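Local coordinates for beta-catenin homolog sys-1 (Caenorhabditis elegans, PDB 3C2G), which acts as a beta-catenin in the Wnt signalling asymmetry pathway, binding the TCF factor POP-1 directly and activating or repressing target genes, at residues A[5-10]-A[27-32]. Numbering follows the deposited sequence.
Sequences QAAEQA and AKTIRT
Thr-29 lays its methyl group against the backbone of helix 3-13 where Ala-6 joins Ala-7. CG2 of Thr-29, anti to its own backbone N (OG1 at chi1 -59°), lies 3.6 Å from both Ala-6 C and Ala-7 N. Ala-6 CB is 3.8 Å from the same Thr-29 CG2. The threonine hydroxyl is turned back to its own helix, where OG1 hydrogen-bonds to His-25 O.

Apolar side chains meet at Ile-30. Its ethyl branch leans on the methyl of Ala-10, the CB of which sits 3.9 Å from Ile-30 CG1; the same CG1 also approaches Ala-7 O. The backbones are closest at Ala-7 and Ile-30, whose CA atoms are 4.9 Å apart. The segment axes pass within 8.5 Å at 132° between their directions.

Ala-7 also touches Trp-33, and Ala-10 touches Met-26, both on helix 20-37, while Ala-27 on that helix packs on Leu-77 of helix 71-90. Helix 20-37 thus lies between helices 3-13 and 71-90, touching both, at the N-terminal end of the armadillo domain. No hydrogen bond links the two segments: small alanine surfaces admit a close, purely van der Waals approach of 5-10 to 27-32.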
loop_
_atom_site.group_PDB
_atom_site.type_symbol
_atom_site.label_atom_id
_atom_site.label_comp_id
_atom_site.label_asym_id
_atom_site.label_seq_id
_atom_site.Cartn_x
_atom_site.Cartn_y
_atom_site.Cartn_z
ATOM N N GLN A 5 -15.077 39.145 -37.464
ATOM C CA GLN A 5 -16.179 40.106 -37.385
ATOM C C GLN A 5 -17.516 39.438 -37.032
ATOM O O GLN A 5 -18.321 40.004 -36.287
ATOM C CB GLN A 5 -16.296 40.900 -38.697
ATOM N N ALA A 6 -17.741 38.241 -37.573
ATOM C CA ALA A 6 -18.975 37.488 -37.335
ATOM C C ALA A 6 -19.047 36.982 -35.896
ATOM O O ALA A 6 -20.106 37.036 -35.262
ATOM C CB ALA A 6 -19.097 36.328 -38.319
ATOM N N ALA A 7 -17.912 36.503 -35.391
ATOM C CA ALA A 7 -17.805 36.057 -34.009
ATOM C C ALA A 7 -18.036 37.216 -33.053
ATOM O O ALA A 7 -18.668 37.035 -32.009
ATOM C CB ALA A 7 -16.457 35.421 -33.748
ATOM N N GLU A 8 -17.535 38.401 -33.408
ATOM C CA GLU A 8 -17.697 39.564 -32.535
ATOM C C GLU A 8 -19.115 40.136 -32.547
ATOM O O GLU A 8 -19.571 40.673 -31.537
ATOM C CB GLU A 8 -16.648 40.644 -32.803
ATOM C CG GLU A 8 -16.582 41.729 -31.701
ATOM C CD GLU A 8 -16.672 41.165 -30.264
ATOM O OE1 GLU A 8 -15.917 40.219 -29.924
ATOM O OE2 GLU A 8 -17.495 41.681 -29.472
ATOM N N GLN A 9 -19.813 40.004 -33.671
ATOM C CA GLN A 9 -21.231 40.349 -33.716
ATOM C C GLN A 9 -22.010 39.393 -32.808
ATOM O O GLN A 9 -22.801 39.827 -31.977
ATOM C CB GLN A 9 -21.772 40.326 -35.157
ATOM C CG GLN A 9 -23.043 41.174 -35.349
ATOM C CD GLN A 9 -23.930 40.717 -36.508
ATOM O OE1 GLN A 9 -24.193 39.523 -36.682
ATOM N NE2 GLN A 9 -24.416 41.676 -37.291
ATOM N N ALA A 10 -21.745 38.096 -32.967
ATOM C CA ALA A 10 -22.320 37.030 -32.138
ATOM C C ALA A 10 -22.139 37.273 -30.633
ATOM O O ALA A 10 -23.095 37.154 -29.858
ATOM C CB ALA A 10 -21.722 35.677 -32.536
ATOM N N ALA A 27 -23.425 30.293 -31.839
ATOM C CA ALA A 27 -22.525 29.343 -31.177
ATOM C C ALA A 27 -21.528 28.683 -32.143
ATOM O O ALA A 27 -20.325 28.697 -31.888
ATOM C CB ALA A 27 -23.318 28.301 -30.390
ATOM N N LYS A 28 -22.023 28.140 -33.259
ATOM C CA LYS A 28 -21.152 27.599 -34.316
ATOM C C LYS A 28 -20.116 28.626 -34.753
ATOM O O LYS A 28 -18.931 28.310 -34.896
ATOM C CB LYS A 28 -21.958 27.162 -35.537
ATOM C CG LYS A 28 -22.884 25.973 -35.309
ATOM C CD LYS A 28 -23.669 25.641 -36.581
ATOM C CE LYS A 28 -24.560 24.414 -36.388
ATOM N NZ LYS A 28 -25.481 24.192 -37.553
ATOM N N THR A 29 -20.580 29.857 -34.949
ATOM C CA THR A 29 -19.744 30.970 -35.373
ATOM C C THR A 29 -18.591 31.200 -34.400
ATOM O O THR A 29 -17.423 31.166 -34.799
ATOM C CB THR A 29 -20.601 32.251 -35.548
ATOM O OG1 THR A 29 -21.623 32.006 -36.526
ATOM C CG2 THR A 29 -19.755 33.434 -35.986
ATOM N N ILE A 30 -18.924 31.411 -33.127
ATOM C CA ILE A 30 -17.915 31.582 -32.075
ATOM C C ILE A 30 -16.951 30.386 -31.992
ATOM O O ILE A 30 -15.747 30.569 -31.836
ATOM C CB ILE A 30 -18.566 31.863 -30.699
ATOM C CG1 ILE A 30 -19.295 33.213 -30.726
ATOM C CG2 ILE A 30 -17.514 31.833 -29.570
ATOM C CD1 ILE A 30 -20.294 33.426 -29.591
ATOM N N ARG A 31 -17.478 29.172 -32.120
ATOM C CA ARG A 31 -16.640 27.974 -32.084
ATOM C C ARG A 31 -15.676 27.962 -33.259
ATOM O O ARG A 31 -14.478 27.725 -33.096
ATOM C CB ARG A 31 -17.502 26.711 -32.079
ATOM C CG ARG A 31 -16.712 25.421 -31.955
ATOM C CD ARG A 31 -17.617 24.201 -32.081
ATOM N NE ARG A 31 -16.824 22.981 -32.191
ATOM C CZ ARG A 31 -16.607 22.312 -33.320
ATOM N NH1 ARG A 31 -17.137 22.722 -34.469
ATOM N NH2 ARG A 31 -15.857 21.219 -33.292
ATOM N N THR A 32 -16.210 28.241 -34.442
ATOM C CA THR A 32 -15.412 28.283 -35.658
ATOM C C THR A 32 -14.272 29.283 -35.527
ATOM O O THR A 32 -13.124 28.960 -35.823
ATOM C CB THR A 32 -16.287 28.620 -36.866
ATOM O OG1 THR A 32 -17.387 27.703 -36.909
ATOM C CG2 THR A 32 -15.490 28.517 -38.161
#